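Local coordinates for tartrate dehydrogenase/decarboxylase (Pseudomonas putida, PDB 3FLK), which oxidises tartrate with NAD to oxaloglycolate, and also turns meso-tartrate into D-glycerate and oxidatively decarboxylates D-malate to pyruvate, at residues V105-V110 with A268-E273; V131-N136 with K173-L178. The protein carries 1 engineered substitution. All blocks are in the same frame, centred on the assembly; numbering follows the deposited sequence.

Both interactions are buried and belong to the same mixed sheet, but one knits the sheet side to side and the other attaches a helix to it. Interaction 1 is lateral, joining neighbouring strands 105-111 and 266-270 through backbone hydrogen bonds; interaction 2 runs between layers, seating helix 165-181 on strand 129-135 through apolar side chains alone. Strands 105-111 and 129-135 are themselves adjacent, paired where Asn106 O accepts from Arg134 N. On one face, Tyr174 of interaction 2 packs against Val105 and Leu270 of interaction 1. On the other, Asn136 bonds to Asn106 and Asn269, and Arg108 and Arg134 both bind oxalate, so polar chemistry gathers at the active site and hydrocarbon on the helix-covered face.

Interaction 1 (V105-V110 with A268-E273); sequences VNIRPV and ANLNPE. With OXL (oxalate ion), chain G.
Val105, Asn106 and Ile107 pair in antiparallel register with Leu270, Asn269 and Ala268, joining two central strands of the mixed sheet of the isocitrate/isopropylmalate dehydrogenase fold. The strand axes run at 157° and approach to 4.8 Å. Ile107 and Ala268 form a hydrogen-bonded pair with two matched bonds, N to O each way; at Val105 and Leu270, Leu270 N to Val105 O is firm (2.8 Å), whereas the return bond from Val105 N to Leu270 O, at 3.4 Å, is weak.

The two faces of the ladder differ sharply. Val105, Ile107, Ala268 and Leu270 present hydrocarbon to one face, where helix 165-181 lies. With CG2 of Val105 anti to the carbonyl carbon, that methyl meets Pro272 CG at 3.7 Å, just beyond the strand end. Asn106 and Asn269, the non-hydrogen-bonded pair, lie side by side on the active-site face with amide planes 50° apart. They do not bond to each other: Asn136 serves both, donating to Asn269 OD1 and accepting from Asn106 ND2.

Arg108 suits its place because its extended chain carries a cationic end to the oxalate. NH1 and NH2 both grip OXL O4 and NH1 also reaches Ser252 OG, mainly setting the guanidinium's orientation; NE adds a bent bond to Asn106 OD1, from above the amide carbonyl plane. One water oxygen, 3.1 Å from Asn269 ND2, links it to Arg108 NH2 and Asn106 ND2.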
ATOM      1  N   VAL A 105       8.905  12.707 -13.393  1.00 14.15           N
ATOM      2  CA  VAL A 105       9.277  11.297 -13.300  1.00 14.14           C
ATOM      3  C   VAL A 105      10.076  11.037 -12.027  1.00 13.95           C
ATOM      4  O   VAL A 105      11.163  11.587 -11.844  1.00 14.03           O
ATOM      5  CB  VAL A 105      10.118  10.812 -14.510  1.00 14.29           C
ATOM      6  CG1 VAL A 105      10.148   9.299 -14.541  1.00 14.48           C
ATOM      7  CG2 VAL A 105       9.565  11.334 -15.816  1.00 14.41           C
ATOM      8  N   ASN A 106       9.531  10.192 -11.158  1.00 13.57           N
ATOM      9  CA  ASN A 106      10.244   9.752  -9.963  1.00 13.49           C
ATOM     10  C   ASN A 106      10.651   8.289 -10.130  1.00 13.23           C
ATOM     11  O   ASN A 106       9.822   7.387 -10.006  1.00 13.21           O
ATOM     12  CB  ASN A 106       9.388   9.955  -8.707  1.00 13.29           C
ATOM     13  CG  ASN A 106      10.210   9.956  -7.421  1.00 13.55           C
ATOM     14  OD1 ASN A 106      11.314   9.418  -7.369  1.00 13.69           O
ATOM     15  ND2 ASN A 106       9.670  10.572  -6.381  1.00 14.22           N
ATOM     16  N   ILE A 107      11.930   8.076 -10.433  1.00 13.23           N
ATOM     17  CA  ILE A 107      12.479   6.745 -10.702  1.00 13.43           C
ATOM     18  C   ILE A 107      13.085   6.149  -9.438  1.00 13.29           C
ATOM     19  O   ILE A 107      13.991   6.736  -8.843  1.00 13.18           O
ATOM     20  CB  ILE A 107      13.565   6.788 -11.819  1.00 13.42           C
ATOM     21  CG1 ILE A 107      12.974   7.279 -13.146  1.00 14.20           C
ATOM     22  CG2 ILE A 107      14.230   5.421 -11.997  1.00 13.91           C
ATOM     23  CD1 ILE A 107      12.026   6.284 -13.825  1.00 15.77           C
ATOM     24  N   ARG A 108      12.594   4.975  -9.048  1.00 13.18           N
ATOM     25  CA  ARG A 108      13.022   4.322  -7.813  1.00 13.01           C
ATOM     26  C   ARG A 108      13.277   2.823  -8.033  1.00 13.10           C
ATOM     27  O   ARG A 108      12.340   2.019  -7.994  1.00 12.96           O
ATOM     28  CB  ARG A 108      11.982   4.560  -6.702  1.00 13.01           C
ATOM     29  CG  ARG A 108      11.854   6.025  -6.292  1.00 12.91           C
ATOM     30  CD  ARG A 108      10.689   6.287  -5.340  1.00 12.65           C
ATOM     31  NE  ARG A 108      10.783   7.621  -4.748  1.00 12.48           N
ATOM     32  CZ  ARG A 108      10.160   8.007  -3.634  1.00 12.50           C
ATOM     33  NH1 ARG A 108       9.381   7.166  -2.967  1.00 10.75           N
ATOM     34  NH2 ARG A 108      10.324   9.243  -3.182  1.00 12.53           N
ATOM     35  N   PRO A 109      14.550   2.444  -8.281  1.00 13.28           N
ATOM     36  CA  PRO A 109      14.886   1.030  -8.489  1.00 13.62           C
ATOM     37  C   PRO A 109      14.818   0.185  -7.217  1.00 14.13           C
ATOM     38  O   PRO A 109      15.132   0.665  -6.124  1.00 14.11           O
ATOM     39  CB  PRO A 109      16.322   1.078  -9.024  1.00 13.70           C
ATOM     40  CG  PRO A 109      16.879   2.357  -8.511  1.00 13.63           C
ATOM     41  CD  PRO A 109      15.730   3.320  -8.406  1.00 13.05           C
ATOM     42  N   VAL A 110      14.401  -1.067  -7.381  1.00 14.55           N
ATOM     43  CA  VAL A 110      14.303  -2.024  -6.286  1.00 15.32           C
ATOM     44  C   VAL A 110      15.141  -3.245  -6.658  1.00 16.00           C
ATOM     45  O   VAL A 110      14.938  -3.842  -7.717  1.00 16.07           O
ATOM     46  CB  VAL A 110      12.830  -2.432  -6.013  1.00 15.23           C
ATOM     47  CG1 VAL A 110      12.748  -3.471  -4.911  1.00 15.37           C
ATOM     48  CG2 VAL A 110      11.983  -1.213  -5.656  1.00 14.90           C
ATOM     49  N   ALA A 268      15.421   9.194  -8.220  1.00 14.83           N
ATOM     50  CA  ALA A 268      15.743  10.260  -9.152  1.00 14.55           C
ATOM     51  C   ALA A 268      14.461  11.010  -9.508  1.00 14.47           C
ATOM     52  O   ALA A 268      13.546  10.432 -10.100  1.00 14.30           O
ATOM     53  CB  ALA A 268      16.395   9.682 -10.399  1.00 14.55           C
ATOM     54  N   ASN A 269      14.395  12.281  -9.117  1.00 14.27           N
ATOM     55  CA  ASN A 269      13.280  13.160  -9.465  1.00 14.57           C
ATOM     56  C   ASN A 269      13.659  13.940 -10.715  1.00 14.67           C
ATOM     57  O   ASN A 269      14.294  14.994 -10.638  1.00 14.49           O
ATOM     58  CB  ASN A 269      12.946  14.121  -8.318  1.00 14.48           C
ATOM     59  CG  ASN A 269      12.485  13.407  -7.059  1.00 14.90           C
ATOM     60  OD1 ASN A 269      11.316  13.483  -6.689  1.00 15.39           O
ATOM     61  ND2 ASN A 269      13.405  12.722  -6.387  1.00 15.03           N
ATOM     62  N   LEU A 270      13.267  13.405 -11.866  1.00 15.04           N
ATOM     63  CA  LEU A 270      13.770  13.879 -13.147  1.00 15.58           C
ATOM     64  C   LEU A 270      12.836  14.838 -13.866  1.00 16.20           C
ATOM     65  O   LEU A 270      11.627  14.602 -13.964  1.00 15.90           O
ATOM     66  CB  LEU A 270      14.082  12.699 -14.077  1.00 15.40           C
ATOM     67  CG  LEU A 270      15.093  11.627 -13.655  1.00 15.25           C
ATOM     68  CD1 LEU A 270      15.256  10.618 -14.777  1.00 15.55           C
ATOM     69  CD2 LEU A 270      16.446  12.228 -13.272  1.00 14.92           C
ATOM     70  N   ASN A 271      13.426  15.923 -14.358  1.00 16.95           N
ATOM     71  CA  ASN A 271      12.838  16.735 -15.409  1.00 17.98           C
ATOM     72  C   ASN A 271      13.563  16.341 -16.704  1.00 18.48           C
ATOM     73  O   ASN A 271      14.617  16.898 -17.013  1.00 18.48           O
ATOM     74  CB  ASN A 271      13.010  18.226 -15.093  1.00 17.94           C
ATOM     75  CG  ASN A 271      12.490  19.132 -16.204  1.00 18.84           C
ATOM     76  OD1 ASN A 271      13.256  19.871 -16.822  1.00 19.90           O
ATOM     77  ND2 ASN A 271      11.188  19.078 -16.460  1.00 18.82           N
ATOM     78  N   PRO A 272      13.014  15.358 -17.448  1.00 19.15           N
ATOM     79  CA  PRO A 272      13.703  14.727 -18.584  1.00 19.64           C
ATOM     80  C   PRO A 272      14.076  15.692 -19.711  1.00 20.27           C
ATOM     81  O   PRO A 272      15.070  15.471 -20.406  1.00 20.24           O
ATOM     82  CB  PRO A 272      12.685  13.696 -19.088  1.00 19.74           C
ATOM     83  CG  PRO A 272      11.761  13.475 -17.946  1.00 19.43           C
ATOM     84  CD  PRO A 272      11.669  14.789 -17.254  1.00 19.19           C
ATOM     85  N   GLU A 273      13.287  16.752 -19.876  1.00 20.91           N
ATOM     86  CA  GLU A 273      13.532  17.764 -20.907  1.00 21.71           C
ATOM     87  C   GLU A 273      14.703  18.675 -20.539  1.00 21.77           C
ATOM     88  O   GLU A 273      15.193  19.437 -21.376  1.00 21.80           O
ATOM     89  CB  GLU A 273      12.271  18.599 -21.156  1.00 21.97           C
ATOM     90  CG  GLU A 273      11.092  17.819 -21.745  1.00 23.61           C
ATOM     91  CD  GLU A 273      10.365  16.958 -20.716  1.00 25.77           C
ATOM     92  OE1 GLU A 273      10.402  17.295 -19.512  1.00 26.45           O
ATOM     93  OE2 GLU A 273       9.755  15.941 -21.116  1.00 27.25           O
TER
HETATM   94  C1  OXL G 403       7.260  10.360   0.585  1.00 24.02           C
HETATM   95  C2  OXL G 403       8.050  10.070  -0.616  1.00 23.97           C
HETATM   96  O1  OXL G 403       7.096   9.449   1.433  1.00 22.59           O
HETATM   97  O2  OXL G 403       8.207  10.959  -1.482  1.00 23.95           O
HETATM   98  O3  OXL G 403       6.758  11.497   0.731  1.00 24.70           O
HETATM   99  O4  OXL G 403       8.544   8.926  -0.746  1.00 23.69           O
HETATM  100  O   HOH W   1      12.109  10.840  -4.269  1.00 29.35           O

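Interaction 2 (V131-N136 with K173-L178). With OXL (oxalate ion), chain G.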
ATOM      1  N   VAL A 131      11.882  -1.620 -11.380  1.00 16.29           N
ATOM      2  CA  VAL A 131      11.918  -0.173 -11.234  1.00 15.47           C
ATOM      3  C   VAL A 131      10.503   0.400 -11.106  1.00 14.87           C
ATOM      4  O   VAL A 131       9.612   0.087 -11.903  1.00 14.39           O
ATOM      5  CB  VAL A 131      12.737   0.505 -12.378  1.00 15.68           C
ATOM      6  CG1 VAL A 131      12.178   0.157 -13.756  1.00 16.00           C
ATOM      7  CG2 VAL A 131      12.817   2.018 -12.189  1.00 15.59           C
ATOM      8  N   VAL A 132      10.306   1.215 -10.074  1.00 14.01           N
ATOM      9  CA  VAL A 132       9.057   1.942  -9.896  1.00 13.28           C
ATOM     10  C   VAL A 132       9.170   3.295 -10.589  1.00 12.91           C
ATOM     11  O   VAL A 132      10.102   4.060 -10.333  1.00 12.80           O
ATOM     12  CB  VAL A 132       8.703   2.117  -8.398  1.00 13.24           C
ATOM     13  CG1 VAL A 132       7.457   2.992  -8.220  1.00 13.09           C
ATOM     14  CG2 VAL A 132       8.509   0.757  -7.736  1.00 13.12           C
ATOM     15  N   VAL A 133       8.229   3.559 -11.492  1.00 12.52           N
ATOM     16  CA  VAL A 133       8.121   4.836 -12.181  1.00 12.21           C
ATOM     17  C   VAL A 133       6.902   5.539 -11.586  1.00 12.28           C
ATOM     18  O   VAL A 133       5.759   5.146 -11.835  1.00 11.93           O
ATOM     19  CB  VAL A 133       7.975   4.649 -13.719  1.00 12.33           C
ATOM     20  CG1 VAL A 133       7.842   5.992 -14.426  1.00 11.79           C
ATOM     21  CG2 VAL A 133       9.166   3.871 -14.284  1.00 12.20           C
ATOM     22  N   ARG A 134       7.164   6.562 -10.780  1.00 12.29           N
ATOM     23  CA  ARG A 134       6.122   7.221  -9.997  1.00 12.67           C
ATOM     24  C   ARG A 134       5.823   8.620 -10.531  1.00 12.74           C
ATOM     25  O   ARG A 134       6.733   9.433 -10.709  1.00 12.73           O
ATOM     26  CB  ARG A 134       6.552   7.278  -8.523  1.00 12.64           C
ATOM     27  CG  ARG A 134       5.682   8.139  -7.613  1.00 12.94           C
ATOM     28  CD  ARG A 134       6.427   8.471  -6.331  1.00 14.42           C
ATOM     29  NE  ARG A 134       5.638   9.304  -5.425  1.00 14.87           N
ATOM     30  CZ  ARG A 134       6.121   9.905  -4.343  1.00 15.29           C
ATOM     31  NH1 ARG A 134       7.402   9.776  -4.019  1.00 16.42           N
ATOM     32  NH2 ARG A 134       5.321  10.640  -3.580  1.00 14.94           N
ATOM     33  N   GLU A 135       4.543   8.893 -10.783  1.00 12.96           N
ATOM     34  CA  GLU A 135       4.102  10.232 -11.169  1.00 13.40           C
ATOM     35  C   GLU A 135       4.358  11.184 -10.002  1.00 13.44           C
ATOM     36  O   GLU A 135       4.001  10.886  -8.862  1.00 13.36           O
ATOM     37  CB  GLU A 135       2.621  10.232 -11.565  1.00 13.46           C
ATOM     38  CG  GLU A 135       2.213  11.411 -12.461  1.00 14.42           C
ATOM     39  CD  GLU A 135       2.296  12.758 -11.751  1.00 15.10           C
ATOM     40  OE1 GLU A 135       1.788  12.868 -10.612  1.00 16.16           O
ATOM     41  OE2 GLU A 135       2.881  13.703 -12.326  1.00 15.55           O
ATOM     42  N   ASN A 136       4.960  12.331 -10.299  1.00 13.72           N
ATOM     43  CA  ASN A 136       5.576  13.158  -9.266  1.00 14.26           C
ATOM     44  C   ASN A 136       5.038  14.594  -9.133  1.00 14.87           C
ATOM     45  O   ASN A 136       5.574  15.379  -8.344  1.00 15.01           O
ATOM     46  CB  ASN A 136       7.091  13.184  -9.515  1.00 14.19           C
ATOM     47  CG  ASN A 136       7.906  13.271  -8.240  1.00 13.48           C
ATOM     48  OD1 ASN A 136       7.529  12.730  -7.199  1.00 12.45           O
ATOM     49  ND2 ASN A 136       9.053  13.935  -8.328  1.00 12.77           N
ATOM     50  N   LYS A 173       4.151   7.377 -20.890  1.00 12.94           N
ATOM     51  CA  LYS A 173       5.108   7.359 -21.994  1.00 13.47           C
ATOM     52  C   LYS A 173       6.516   7.031 -21.499  1.00 13.47           C
ATOM     53  O   LYS A 173       7.189   6.173 -22.070  1.00 13.41           O
ATOM     54  CB  LYS A 173       5.103   8.683 -22.759  1.00 13.62           C
ATOM     55  CG  LYS A 173       5.996   8.673 -23.997  1.00 14.77           C
ATOM     56  CD  LYS A 173       5.772   9.894 -24.867  1.00 17.00           C
ATOM     57  CE  LYS A 173       6.607   9.822 -26.140  1.00 18.73           C
ATOM     58  NZ  LYS A 173       8.064   9.949 -25.862  1.00 19.78           N
ATOM     59  N   TYR A 174       6.948   7.701 -20.434  1.00 13.54           N
ATOM     60  CA  TYR A 174       8.267   7.441 -19.864  1.00 13.59           C
ATOM     61  C   TYR A 174       8.429   5.967 -19.489  1.00 13.43           C
ATOM     62  O   TYR A 174       9.433   5.341 -19.841  1.00 13.40           O
ATOM     63  CB  TYR A 174       8.551   8.345 -18.658  1.00 13.87           C
ATOM     64  CG  TYR A 174      10.025   8.413 -18.315  1.00 14.22           C
ATOM     65  CD1 TYR A 174      10.836   9.422 -18.840  1.00 14.51           C
ATOM     66  CD2 TYR A 174      10.617   7.453 -17.493  1.00 13.96           C
ATOM     67  CE1 TYR A 174      12.199   9.482 -18.537  1.00 14.96           C
ATOM     68  CE2 TYR A 174      11.977   7.503 -17.188  1.00 14.30           C
ATOM     69  CZ  TYR A 174      12.759   8.519 -17.712  1.00 14.80           C
ATOM     70  OH  TYR A 174      14.103   8.575 -17.408  1.00 15.60           O
ATOM     71  N   ALA A 175       7.426   5.418 -18.805  1.00 13.18           N
ATOM     72  CA  ALA A 175       7.458   4.032 -18.337  1.00 13.09           C
ATOM     73  C   ALA A 175       7.506   3.017 -19.478  1.00 13.18           C
ATOM     74  O   ALA A 175       8.244   2.033 -19.404  1.00 12.88           O
ATOM     75  CB  ALA A 175       6.276   3.749 -17.427  1.00 13.02           C
ATOM     76  N   PHE A 176       6.717   3.258 -20.523  1.00 13.29           N
ATOM     77  CA  PHE A 176       6.717   2.387 -21.700  1.00 13.63           C
ATOM     78  C   PHE A 176       8.004   2.512 -22.516  1.00 13.93           C
ATOM     79  O   PHE A 176       8.519   1.507 -23.007  1.00 13.92           O
ATOM     80  CB  PHE A 176       5.473   2.622 -22.569  1.00 13.53           C
ATOM     81  CG  PHE A 176       4.270   1.839 -22.121  1.00 13.34           C
ATOM     82  CD1 PHE A 176       4.022   0.570 -22.632  1.00 13.36           C
ATOM     83  CD2 PHE A 176       3.396   2.361 -21.175  1.00 13.29           C
ATOM     84  CE1 PHE A 176       2.918  -0.171 -22.211  1.00 13.30           C
ATOM     85  CE2 PHE A 176       2.288   1.630 -20.746  1.00 13.60           C
ATOM     86  CZ  PHE A 176       2.048   0.363 -21.268  1.00 13.44           C
ATOM     87  N   ASP A 177       8.521   3.735 -22.645  1.00 14.46           N
ATOM     88  CA  ASP A 177       9.824   3.966 -23.277  1.00 15.34           C
ATOM     89  C   ASP A 177      10.939   3.218 -22.540  1.00 15.64           C
ATOM     90  O   ASP A 177      11.815   2.622 -23.170  1.00 15.57           O
ATOM     91  CB  ASP A 177      10.155   5.462 -23.335  1.00 15.59           C
ATOM     92  CG  ASP A 177       9.423   6.191 -24.456  1.00 16.67           C
ATOM     93  OD1 ASP A 177       8.884   5.530 -25.367  1.00 18.34           O
ATOM     94  OD2 ASP A 177       9.391   7.438 -24.427  1.00 18.09           O
ATOM     95  N   LEU A 178      10.889   3.252 -21.206  1.00 15.98           N
ATOM     96  CA  LEU A 178      11.863   2.562 -20.358  1.00 16.36           C
ATOM     97  C   LEU A 178      11.782   1.047 -20.539  1.00 16.63           C
ATOM     98  O   LEU A 178      12.804   0.385 -20.726  1.00 16.49           O
ATOM     99  CB  LEU A 178      11.664   2.950 -18.885  1.00 16.23           C
ATOM    100  CG  LEU A 178      12.702   2.513 -17.840  1.00 16.50           C
ATOM    101  CD1 LEU A 178      14.060   3.149 -18.086  1.00 16.94           C
ATOM    102  CD2 LEU A 178      12.208   2.860 -16.441  1.00 16.62           C
TER
HETATM  103  C1  OXL G 403       7.260  10.360   0.585  1.00 24.02           C
HETATM  104  C2  OXL G 403       8.050  10.070  -0.616  1.00 23.97           C
HETATM  105  O1  OXL G 403       7.096   9.449   1.433  1.00 22.59           O
HETATM  106  O2  OXL G 403       8.207  10.959  -1.482  1.00 23.95           O
HETATM  107  O3  OXL G 403       6.758  11.497   0.731  1.00 24.70           O
HETATM  108  O4  OXL G 403       8.544   8.926  -0.746  1.00 23.69           O
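Leu178 CD2 lodges against two valines of the strand, meeting Val131 CG1 at 3.8 Å and Val133 CG2 at a similar distance. The leucine and Val131 meet tip to tip, whereas the leucine runs past Val133 in the opposite sense. The other methyl of Val133, CG1, anti to the backbone N (chi1 179°), faces the helix at Ala175 CB, 4.1 Å away, and comes obliquely to the Tyr174 ring at CD2. Alanine suits this position because its short side chain brings the helix backbone close: Val133 and Ala175 have CA atoms 6.2 Å apart. The branched valines suit a strand and offer two methyls each. No hydrogen bond crosses the contact.

Farther out, strand 240-243 extends this floor, Val240 touching Val131, Val133 and Ala175. On the outer side of the helix, Lys173 NZ forms a salt bridge with the syn lone pair of Asp177 OD2, one turn on, and Tyr214 OH bonds to Asp177 OD1.

The strand's alternation turns Arg134 to the opposite face. Its extended chain delivers NH1 to OXL O2 in a nearly straight bond (170°), and Asn245 O takes the NE hydrogen, bracing the guanidinium. The axes of strand 131-135 and helix 173-178 come within 9.2 Å and run nearly antiparallel. This is the helix-on-sheet layering of the isocitrate/isopropylmalate dehydrogenase fold, here with the oxalate-binding arginine on the sheet's far side.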